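Local coordinates for protein alginase (Pseudoalteromonas, PDB 4Q8K) that probably depolymerises alginate by beta-elimination, as a calcium-containing alginate lyase of polysaccharide lyase family 18, at residues Leu175-Ile180 / Trp187-Lys192; Glu206-Thr211 / Ser315-Gly320; Thr243-Phe248 / Tyr261-Asn266. All blocks are in the same frame, centred on the assembly; numbering follows the deposited sequence.

Contact 1. Residues Leu175-Ile180 / Trp187-Lys192; sequences LEAQHI and WRHEYK. With SO4 (sulfate ion), chain D.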
loop_
_atom_site.group_PDB
_atom_site.type_symbol
_atom_site.label_atom_id
_atom_site.label_comp_id
_atom_site.label_asym_id
_atom_site.label_seq_id
_atom_site.Cartn_x
_atom_site.Cartn_y
_atom_site.Cartn_z
ATOM N N LEU A 175 1.325 -11.274 7.595
ATOM C CA LEU A 175 1.710 -12.058 8.772
ATOM C C LEU A 175 1.931 -13.518 8.407
ATOM O O LEU A 175 2.571 -14.262 9.157
ATOM C CB LEU A 175 0.659 -11.970 9.877
ATOM C CG LEU A 175 0.402 -10.588 10.484
ATOM C CD1 LEU A 175 -0.825 -10.635 11.382
ATOM C CD2 LEU A 175 1.631 -10.057 11.225
ATOM N N GLU A 176 1.355 -13.956 7.298
ATOM C CA GLU A 176 1.542 -15.314 6.790
ATOM C C GLU A 176 2.591 -15.374 5.668
ATOM O O GLU A 176 3.490 -16.197 5.675
ATOM C CB GLU A 176 0.207 -15.914 6.350
ATOM C CG GLU A 176 -0.862 -15.869 7.417
ATOM C CD GLU A 176 -2.235 -16.272 6.931
ATOM O OE1 GLU A 176 -2.325 -17.323 6.299
ATOM O OE2 GLU A 176 -3.229 -15.566 7.170
ATOM N N ALA A 177 2.482 -14.459 4.703
ATOM C CA ALA A 177 3.438 -14.427 3.599
ATOM C C ALA A 177 4.824 -14.010 4.067
ATOM O O ALA A 177 5.842 -14.540 3.601
ATOM C CB ALA A 177 2.946 -13.506 2.485
ATOM N N GLN A 178 4.861 -13.049 4.986
ATOM C CA GLN A 178 6.099 -12.650 5.653
ATOM C C GLN A 178 7.220 -12.295 4.671
ATOM O O GLN A 178 8.387 -12.604 4.896
ATOM C CB GLN A 178 6.552 -13.749 6.643
ATOM C CG GLN A 178 5.428 -14.224 7.577
ATOM C CD GLN A 178 5.830 -15.364 8.525
ATOM O OE1 GLN A 178 5.039 -15.784 9.369
ATOM N NE2 GLN A 178 7.044 -15.867 8.375
ATOM N N HIS A 179 6.880 -11.628 3.578
ATOM C CA HIS A 179 7.900 -11.346 2.586
ATOM C C HIS A 179 8.751 -10.148 2.960
ATOM O O HIS A 179 8.231 -9.108 3.349
ATOM C CB HIS A 179 7.268 -11.134 1.210
ATOM C CG HIS A 179 8.249 -11.244 0.091
ATOM N ND1 HIS A 179 8.618 -12.456 -0.454
ATOM C CD2 HIS A 179 8.972 -10.302 -0.557
ATOM C CE1 HIS A 179 9.508 -12.252 -1.408
ATOM N NE2 HIS A 179 9.739 -10.954 -1.492
ATOM N N ILE A 180 10.069 -10.289 2.841
ATOM C CA ILE A 180 10.968 -9.170 3.101
ATOM C C ILE A 180 11.883 -8.814 1.930
ATOM O O ILE A 180 11.995 -9.562 0.953
ATOM C CB ILE A 180 11.867 -9.410 4.343
ATOM C CG1 ILE A 180 12.835 -10.567 4.092
ATOM C CG2 ILE A 180 11.035 -9.657 5.589
ATOM C CD1 ILE A 180 13.898 -10.693 5.168
ATOM N N TRP A 187 6.768 -6.626 6.986
ATOM C CA TRP A 187 6.449 -7.808 6.198
ATOM C C TRP A 187 5.468 -7.385 5.131
ATOM O O TRP A 187 4.603 -6.557 5.396
ATOM C CB TRP A 187 5.776 -8.855 7.065
ATOM C CG TRP A 187 6.723 -9.786 7.744
ATOM C CD1 TRP A 187 8.047 -9.977 7.454
ATOM C CD2 TRP A 187 6.424 -10.638 8.846
ATOM N NE1 TRP A 187 8.584 -10.921 8.304
ATOM C CE2 TRP A 187 7.602 -11.348 9.158
ATOM C CE3 TRP A 187 5.263 -10.893 9.581
ATOM C CZ2 TRP A 187 7.660 -12.270 10.198
ATOM C CZ3 TRP A 187 5.316 -11.820 10.602
ATOM C CH2 TRP A 187 6.507 -12.501 10.897
ATOM N N ARG A 188 5.581 -7.954 3.935
ATOM C CA ARG A 188 4.642 -7.598 2.873
ATOM C C ARG A 188 4.025 -8.793 2.160
ATOM O O ARG A 188 4.575 -9.905 2.151
ATOM C CB ARG A 188 5.285 -6.661 1.842
ATOM C CG ARG A 188 6.155 -7.384 0.822
ATOM C CD ARG A 188 6.945 -6.419 -0.032
ATOM N NE ARG A 188 7.813 -5.563 0.769
ATOM C CZ ARG A 188 8.647 -4.658 0.272
ATOM N NH1 ARG A 188 8.731 -4.464 -1.041
ATOM N NH2 ARG A 188 9.401 -3.938 1.094
ATOM N N HIS A 189 2.870 -8.532 1.561
ATOM C CA HIS A 189 2.222 -9.445 0.632
ATOM C C HIS A 189 1.661 -8.519 -0.441
ATOM O O HIS A 189 0.704 -7.793 -0.186
ATOM C CB HIS A 189 1.100 -10.191 1.320
ATOM C CG HIS A 189 0.775 -11.508 0.686
ATOM N ND1 HIS A 189 -0.324 -12.249 1.042
ATOM C CD2 HIS A 189 1.409 -12.206 -0.287
ATOM C CE1 HIS A 189 -0.352 -13.366 0.326
ATOM N NE2 HIS A 189 0.689 -13.363 -0.483
ATOM N N GLU A 190 2.261 -8.532 -1.629
ATOM C CA GLU A 190 2.128 -7.405 -2.539
ATOM C C GLU A 190 2.388 -7.794 -3.993
ATOM O O GLU A 190 3.167 -8.718 -4.274
ATOM C CB GLU A 190 3.165 -6.375 -2.099
ATOM C CG GLU A 190 3.172 -5.046 -2.796
ATOM C CD GLU A 190 4.216 -4.138 -2.179
ATOM O OE1 GLU A 190 5.419 -4.293 -2.495
ATOM O OE2 GLU A 190 3.833 -3.287 -1.358
ATOM N N TYR A 191 1.740 -7.079 -4.911
ATOM C CA TYR A 191 2.041 -7.205 -6.332
ATOM C C TYR A 191 2.768 -5.946 -6.791
ATOM O O TYR A 191 2.493 -4.853 -6.293
ATOM C CB TYR A 191 0.758 -7.348 -7.149
ATOM C CG TYR A 191 0.085 -8.701 -7.092
ATOM C CD1 TYR A 191 0.626 -9.798 -7.755
ATOM C CD2 TYR A 191 -1.112 -8.875 -6.407
ATOM C CE1 TYR A 191 -0.001 -11.023 -7.721
ATOM C CE2 TYR A 191 -1.741 -10.096 -6.359
ATOM C CZ TYR A 191 -1.181 -11.168 -7.022
ATOM O OH TYR A 191 -1.806 -12.389 -6.973
ATOM N N LYS A 192 3.683 -6.091 -7.748
ATOM C CA LYS A 192 4.413 -4.949 -8.285
ATOM C C LYS A 192 4.531 -5.023 -9.805
ATOM O O LYS A 192 4.734 -6.096 -10.363
ATOM C CB LYS A 192 5.810 -4.866 -7.665
ATOM C CG LYS A 192 6.622 -6.152 -7.822
ATOM C CD LYS A 192 8.056 -5.982 -7.352
ATOM C CE LYS A 192 8.830 -7.301 -7.520
ATOM N NZ LYS A 192 10.256 -7.150 -7.097
HETATM S S SO4 D . 11.941 -1.968 -1.082
HETATM O O1 SO4 D . 13.238 -2.074 -1.756
HETATM O O2 SO4 D . 11.516 -0.567 -1.102
HETATM O O3 SO4 D . 10.977 -2.823 -1.772
HETATM O O4 SO4 D . 12.083 -2.405 0.300
HETATM O O HOH W 1 8.765 -6.169 3.343
#
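Trp-187 takes Gln-178, the residue just after helix 174-177, over one face of its indole. The CA of Gln-178 sits over the five-membered ring, 3.7 Å from its centroid, as a CH-pi contact. Its aliphatic chain runs on alongside the indole, with CB and CG over the fused rings. The ring edge is met by CG2 of Ile-180, 3.5 Å from CD1 of Trp-187. Further back, CD2 of Leu-175 reaches CE3 from a chain that crosses the indole at about a right angle. The indole NE1 is hydrogen-bonded to Ser-340 OG. Gln-178 leaves the helix with positive phi (53°), and the chain then runs antiparallel to the strand at one point. There His-179 N gives a bond to Arg-188 O, and Arg-188 N returns a shorter one to His-179 O at 2.9 Å. This single bridge lays the loop against strand 186-193, part of the large antiparallel sheet of a jelly-roll beta-sandwich of the concanavalin type. The side chain of Arg-188 starts beside that bridge. Its CB lies 4.1 Å from His-179 O. Its CG, set between the backbone N and the carbonyl carbon (chi1 80°), lies at the edge of the His-179 imidazole. The chain bends at chi3 before the guanidinium. NE donates to a water that also donates to His-179 O. At the tip, NH1 donates to sulfate O3 (2.9 Å) and NH2 to sulfate O4 (3.2 Å), so the anion lies at the guanidinium edge, near its plane. Glu-157 forms a salt bridge with NH1, and the sulfate, probably from the crystallisation liquor, also hydrogen-bonds to Thr-181 OG1. On the next residue, the His-189 ring takes CB of Ala-177 over one face, 3.5 Å from its centroid, while ND1 bonds to Val-173 N.

Contact 2. Residues Glu206-Thr211 / Ser315-Gly320; sequences EVFEAT and SYFKFG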
loop_
_atom_site.group_PDB
_atom_site.type_symbol
_atom_site.label_atom_id
_atom_site.label_comp_id
_atom_site.label_asym_id
_atom_site.label_seq_id
_atom_site.Cartn_x
_atom_site.Cartn_y
_atom_site.Cartn_z
ATOM N N GLU A 206 -2.161 5.308 -15.899
ATOM C CA GLU A 206 -2.588 4.138 -15.147
ATOM C C GLU A 206 -3.779 4.418 -14.291
ATOM O O GLU A 206 -3.872 5.445 -13.691
ATOM C CB GLU A 206 -1.579 3.717 -14.121
ATOM C CG GLU A 206 -0.216 3.442 -14.549
ATOM C CD GLU A 206 0.688 3.282 -13.335
ATOM O OE1 GLU A 206 0.770 2.163 -12.857
ATOM O OE2 GLU A 206 1.285 4.269 -12.920
ATOM N N VAL A 207 -4.642 3.438 -14.191
ATOM C CA VAL A 207 -5.773 3.517 -13.293
ATOM C C VAL A 207 -5.850 2.212 -12.516
ATOM O O VAL A 207 -5.884 1.133 -13.116
ATOM C CB VAL A 207 -7.089 3.691 -14.068
ATOM C CG1 VAL A 207 -8.274 3.686 -13.114
ATOM C CG2 VAL A 207 -7.061 4.979 -14.902
ATOM N N PHE A 208 -5.853 2.305 -11.187
ATOM C CA PHE A 208 -6.099 1.144 -10.347
ATOM C C PHE A 208 -7.327 1.441 -9.507
ATOM O O PHE A 208 -7.435 2.515 -8.911
ATOM C CB PHE A 208 -4.898 0.849 -9.438
ATOM C CG PHE A 208 -5.141 -0.264 -8.443
ATOM C CD1 PHE A 208 -4.890 -1.576 -8.785
ATOM C CD2 PHE A 208 -5.613 0.011 -7.162
ATOM C CE1 PHE A 208 -5.104 -2.610 -7.867
ATOM C CE2 PHE A 208 -5.839 -1.002 -6.250
ATOM C CZ PHE A 208 -5.580 -2.320 -6.604
ATOM N N GLU A 209 -8.267 0.502 -9.491
ATOM C CA GLU A 209 -9.439 0.620 -8.646
ATOM C C GLU A 209 -9.696 -0.709 -7.963
ATOM O O GLU A 209 -9.500 -1.766 -8.561
ATOM C CB GLU A 209 -10.669 1.053 -9.451
ATOM C CG GLU A 209 -11.893 1.331 -8.579
ATOM C CD GLU A 209 -12.926 2.223 -9.249
ATOM O OE1 GLU A 209 -12.794 2.513 -10.458
ATOM O OE2 GLU A 209 -13.872 2.645 -8.550
ATOM N N ALA A 210 -10.122 -0.644 -6.707
ATOM C CA ALA A 210 -10.449 -1.832 -5.947
ATOM C C ALA A 210 -11.427 -1.501 -4.827
ATOM O O ALA A 210 -11.447 -0.379 -4.304
ATOM C CB ALA A 210 -9.185 -2.458 -5.383
ATOM N N THR A 211 -12.266 -2.473 -4.505
ATOM C CA THR A 211 -13.068 -2.464 -3.296
ATOM C C THR A 211 -12.211 -3.137 -2.223
ATOM O O THR A 211 -11.800 -4.300 -2.370
ATOM C CB THR A 211 -14.379 -3.240 -3.519
ATOM O OG1 THR A 211 -15.191 -2.528 -4.462
ATOM C CG2 THR A 211 -15.155 -3.420 -2.225
ATOM N N SER A 315 9.698 4.067 -12.663
ATOM C CA SER A 315 8.711 4.014 -11.592
ATOM C C SER A 315 7.866 2.762 -11.687
ATOM O O SER A 315 7.759 2.151 -12.743
ATOM C CB SER A 315 7.807 5.251 -11.659
ATOM O OG SER A 315 7.004 5.229 -12.829
ATOM N N TYR A 316 7.248 2.378 -10.576
ATOM C CA TYR A 316 6.379 1.214 -10.606
ATOM C C TYR A 316 5.325 1.211 -9.520
ATOM O O TYR A 316 5.589 1.569 -8.376
ATOM C CB TYR A 316 7.185 -0.094 -10.617
ATOM C CG TYR A 316 8.101 -0.388 -9.437
ATOM C CD1 TYR A 316 9.264 0.348 -9.231
ATOM C CD2 TYR A 316 7.829 -1.443 -8.565
ATOM C CE1 TYR A 316 10.123 0.055 -8.169
ATOM C CE2 TYR A 316 8.686 -1.741 -7.515
ATOM C CZ TYR A 316 9.825 -0.988 -7.326
ATOM O OH TYR A 316 10.680 -1.278 -6.285
ATOM N N PHE A 317 4.124 0.818 -9.919
ATOM C CA PHE A 317 2.993 0.721 -9.026
ATOM C C PHE A 317 3.008 -0.614 -8.283
ATOM O O PHE A 317 3.360 -1.649 -8.863
ATOM C CB PHE A 317 1.693 0.850 -9.820
ATOM C CG PHE A 317 0.455 0.863 -8.964
ATOM C CD1 PHE A 317 0.189 1.941 -8.140
ATOM C CD2 PHE A 317 -0.449 -0.183 -9.007
ATOM C CE1 PHE A 317 -0.954 1.966 -7.351
ATOM C CE2 PHE A 317 -1.590 -0.172 -8.225
ATOM C CZ PHE A 317 -1.846 0.914 -7.396
ATOM N N LYS A 318 2.629 -0.578 -7.005
ATOM C CA LYS A 318 2.448 -1.789 -6.215
ATOM C C LYS A 318 1.159 -1.699 -5.423
ATOM O O LYS A 318 0.687 -0.601 -5.108
ATOM C CB LYS A 318 3.610 -1.984 -5.228
ATOM C CG LYS A 318 4.976 -1.666 -5.788
ATOM C CD LYS A 318 6.088 -2.196 -4.888
ATOM C CE LYS A 318 6.154 -1.458 -3.565
ATOM N NZ LYS A 318 7.241 -2.040 -2.696
ATOM N N PHE A 319 0.593 -2.845 -5.069
ATOM C CA PHE A 319 -0.584 -2.824 -4.208
ATOM C C PHE A 319 -0.677 -4.138 -3.451
ATOM O O PHE A 319 -0.116 -5.146 -3.884
ATOM C CB PHE A 319 -1.849 -2.574 -5.034
ATOM C CG PHE A 319 -2.202 -3.708 -5.950
ATOM C CD1 PHE A 319 -1.613 -3.809 -7.201
ATOM C CD2 PHE A 319 -3.115 -4.665 -5.564
ATOM C CE1 PHE A 319 -1.934 -4.860 -8.050
ATOM C CE2 PHE A 319 -3.443 -5.719 -6.409
ATOM C CZ PHE A 319 -2.850 -5.807 -7.654
ATOM N N GLY A 320 -1.370 -4.109 -2.317
ATOM C CA GLY A 320 -1.513 -5.266 -1.451
ATOM C C GLY A 320 -1.508 -4.851 0.007
ATOM O O GLY A 320 -2.265 -3.977 0.426
HETATM O O HOH W 2 3.618 1.662 -12.814
HETATM O O HOH W 3 4.235 4.024 -12.526
#
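OE1 of Glu-206 takes a 2.9 Å hydrogen bond from a water that in turn accepts from Phe-317 N. The same oxygen is bonded to Tyr-364 OH, and it lies 3.4 Å from CB of Phe-317. The other oxygen, OE2, is bonded to His-227 NE2 and Asn-291 ND2. It also receives a second water, which donates to Ser-315 OG as well. The buried carboxylate is thus gripped through both oxygens, which should fix its rotation. It stands nearly perpendicular to the Phe-317 ring. Beyond it the contact is apolar. CG of Phe-208 is anti to its backbone N (chi1 174°), and the ring meets both Phe-317 and Phe-319. Its base touches the first: CG lies 3.6 Å from CE2 of Phe-317. Its far end touches the second: CE1 and CZ lie over one face of Phe-319, with CZ 3.6 Å from CD2. Both pairs are oblique, with planes inclined at 48° and 39°. Replacing Phe-208 by an alanine would probably open a gap between the sheets and leave CE2 of Phe-317 and one face of Phe-319 without their packing partner. Phe-154 meets Phe-319 edge-to-face and extends the cluster. The strand axes lie 10.0 Å apart and run the same way, and no backbone bond links them. They belong to the two facing sheets, whose side chains interleave in the hydrophobic core typical of a jelly-roll beta-sandwich.

Contact 3. Residues Thr243-Phe248 / Tyr261-Asn266; sequences TDESGF and YVRLRN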
loop_
_atom_site.group_PDB
_atom_site.type_symbol
_atom_site.label_atom_id
_atom_site.label_comp_id
_atom_site.label_asym_id
_atom_site.label_seq_id
_atom_site.Cartn_x
_atom_site.Cartn_y
_atom_site.Cartn_z
ATOM N N THR A 243 -2.241 5.118 14.156
ATOM C CA THR A 243 -1.163 5.727 14.939
ATOM C C THR A 243 -1.521 7.101 15.483
ATOM O O THR A 243 -2.606 7.628 15.225
ATOM C CB THR A 243 0.118 5.926 14.111
ATOM O OG1 THR A 243 -0.064 7.042 13.230
ATOM C CG2 THR A 243 0.459 4.666 13.313
ATOM N N ASP A 244 -0.575 7.685 16.213
ATOM C CA ASP A 244 -0.741 9.018 16.785
ATOM C C ASP A 244 -0.183 10.098 15.869
ATOM O O ASP A 244 -0.040 11.250 16.283
ATOM C CB ASP A 244 -0.028 9.101 18.143
ATOM C CG ASP A 244 -0.988 9.249 19.312
ATOM O OD1 ASP A 244 -2.214 9.235 19.095
ATOM O OD2 ASP A 244 -0.503 9.365 20.463
ATOM N N GLU A 245 0.154 9.744 14.627
ATOM C CA GLU A 245 0.665 10.758 13.714
ATOM C C GLU A 245 -0.418 11.799 13.519
ATOM O O GLU A 245 -1.558 11.459 13.202
ATOM C CB GLU A 245 1.071 10.178 12.360
ATOM C CG GLU A 245 1.458 11.271 11.362
ATOM C CD GLU A 245 1.994 10.739 10.043
ATOM O OE1 GLU A 245 2.050 11.536 9.083
ATOM O OE2 GLU A 245 2.366 9.541 9.972
ATOM N N SER A 246 -0.072 13.065 13.720
ATOM C CA SER A 246 -1.065 14.130 13.622
ATOM C C SER A 246 -1.397 14.486 12.171
ATOM O O SER A 246 -0.635 14.178 11.254
ATOM C CB SER A 246 -0.596 15.382 14.375
ATOM O OG SER A 246 0.600 15.908 13.819
ATOM N N GLY A 247 -2.541 15.134 11.978
ATOM C CA GLY A 247 -2.920 15.659 10.680
ATOM C C GLY A 247 -4.038 14.924 9.966
ATOM O O GLY A 247 -4.384 15.290 8.842
ATOM N N PHE A 248 -4.615 13.912 10.610
ATOM C CA PHE A 248 -5.669 13.110 9.992
ATOM C C PHE A 248 -6.972 13.213 10.787
ATOM O O PHE A 248 -7.016 13.886 11.818
ATOM C CB PHE A 248 -5.216 11.646 9.850
ATOM C CG PHE A 248 -3.844 11.491 9.229
ATOM C CD1 PHE A 248 -3.576 12.016 7.976
ATOM C CD2 PHE A 248 -2.823 10.835 9.902
ATOM C CE1 PHE A 248 -2.327 11.887 7.403
ATOM C CE2 PHE A 248 -1.565 10.707 9.329
ATOM C CZ PHE A 248 -1.319 11.227 8.069
ATOM N N TYR A 261 -5.182 7.537 4.452
ATOM C CA TYR A 261 -4.635 8.772 3.928
ATOM C C TYR A 261 -3.619 8.486 2.855
ATOM O O TYR A 261 -3.186 7.335 2.666
ATOM C CB TYR A 261 -4.002 9.623 5.046
ATOM C CG TYR A 261 -2.843 8.978 5.785
ATOM C CD1 TYR A 261 -1.531 9.139 5.346
ATOM C CD2 TYR A 261 -3.064 8.247 6.938
ATOM C CE1 TYR A 261 -0.472 8.573 6.032
ATOM C CE2 TYR A 261 -2.004 7.667 7.634
ATOM C CZ TYR A 261 -0.718 7.840 7.176
ATOM O OH TYR A 261 0.327 7.258 7.866
ATOM N N VAL A 262 -3.232 9.541 2.154
ATOM C CA VAL A 262 -2.263 9.408 1.096
ATOM C C VAL A 262 -1.106 10.371 1.302
ATOM O O VAL A 262 -1.286 11.490 1.797
ATOM C CB VAL A 262 -2.924 9.639 -0.283
ATOM C CG1 VAL A 262 -3.508 11.055 -0.359
ATOM C CG2 VAL A 262 -1.912 9.407 -1.391
ATOM N N ARG A 263 0.095 9.929 0.953
ATOM C CA ARG A 263 1.216 10.851 0.819
ATOM C C ARG A 263 1.644 10.833 -0.629
ATOM O O ARG A 263 1.837 9.751 -1.210
ATOM C CB ARG A 263 2.400 10.410 1.680
ATOM C CG ARG A 263 2.177 10.577 3.161
ATOM C CD ARG A 263 3.355 10.059 3.975
ATOM N NE ARG A 263 3.254 10.561 5.339
ATOM C CZ ARG A 263 3.827 11.686 5.746
ATOM N NH1 ARG A 263 4.555 12.397 4.894
ATOM N NH2 ARG A 263 3.669 12.099 6.997
ATOM N N LEU A 264 1.801 12.029 -1.192
ATOM C CA LEU A 264 2.260 12.230 -2.561
ATOM C C LEU A 264 3.517 13.086 -2.570
ATOM O O LEU A 264 3.533 14.186 -2.014
ATOM C CB LEU A 264 1.175 12.925 -3.395
ATOM C CG LEU A 264 -0.156 12.185 -3.500
ATOM C CD1 LEU A 264 -1.184 13.032 -4.276
ATOM C CD2 LEU A 264 0.045 10.838 -4.172
ATOM N N ARG A 265 4.573 12.601 -3.215
ATOM C CA ARG A 265 5.805 13.380 -3.285
ATOM C C ARG A 265 5.750 14.403 -4.422
ATOM O O ARG A 265 5.703 14.034 -5.594
ATOM C CB ARG A 265 7.008 12.455 -3.452
ATOM C CG ARG A 265 8.337 13.140 -3.202
ATOM C CD ARG A 265 9.485 12.127 -3.101
ATOM N NE ARG A 265 9.355 11.197 -1.974
ATOM C CZ ARG A 265 9.668 11.493 -0.713
ATOM N NH1 ARG A 265 9.529 10.585 0.245
ATOM N NH2 ARG A 265 10.117 12.702 -0.405
ATOM N N ASN A 266 5.748 15.687 -4.083
ATOM C CA ASN A 266 5.622 16.719 -5.112
ATOM C C ASN A 266 6.886 16.929 -5.956
ATOM O O ASN A 266 7.899 16.246 -5.759
ATOM C CB ASN A 266 5.064 18.040 -4.544
ATOM C CG ASN A 266 6.011 18.732 -3.557
ATOM O OD1 ASN A 266 5.557 19.409 -2.629
ATOM N ND2 ASN A 266 7.312 18.598 -3.771
HETATM O O HOH W 4 1.075 7.098 10.722
HETATM O O HOH W 5 2.712 8.665 7.384
#
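An aromatic stack and a salt bridge join the calcium-binding loop to the strand that follows it, 257-265. Phe-248 and Tyr-261 lie face to face, with ring centroids 3.8 Å apart and planes at 14°. CZ of Phe-248 sits over the centre of the tyrosine ring, and CE1 comes to 3.4 Å from CG of Tyr-261. The tyrosine CG falls between its backbone N and carbonyl carbon (chi1 61°), which stands the ring against the loop. Beside the stack, OE1 of Glu-245 accepts a hydrogen bond from NH2 of Arg-263 at 2.7 Å. The carboxylate is met on its syn side and lies at the edge of the guanidinium. OE2 is tied in by water. One water accepts from Tyr-261 OH and from Arg-263 NE, and donates to OE2 at 2.8 Å. A second donates to OE2 and to Tyr-261 OH, and is hydrogen-bonded to Thr-243 OG1. The Thr-243 hydroxyl accepts a hydrogen bond from Glu-245 N, forming an ST turn. Asp-242 and Asp-250, on either side of the segment in sequence, both bind the calcium ion. Lys-273 of strand 271-280 forms a further salt bridge with Glu-245 OE1, and Glu-271 forms one with Arg-263 NH1. From strand 234-241, Tyr-239 stacks with Tyr-261.

Contact 1 comes first along the chain. It closes the short loop between helix 174-177 and strand 186-193. Contact 2 opens later, on strand 204-216, and closes more than a hundred residues on, at strand 316-319. Contact 3 is nested inside that long excursion and closes the calcium loop onto strand 257-265. No two contacts cross. Contacts 1 and 2 touch directly, because strands 186-193 and 316-319 are neighbours: Glu-190 forms a salt bridge with Lys-318. Contact 3 stands apart, across the centre of the chain from contact 1. All three reach the same eight-stranded sheet. Contacts 1 and 3 fasten loops to it, while contact 2 joins it to the facing sheet.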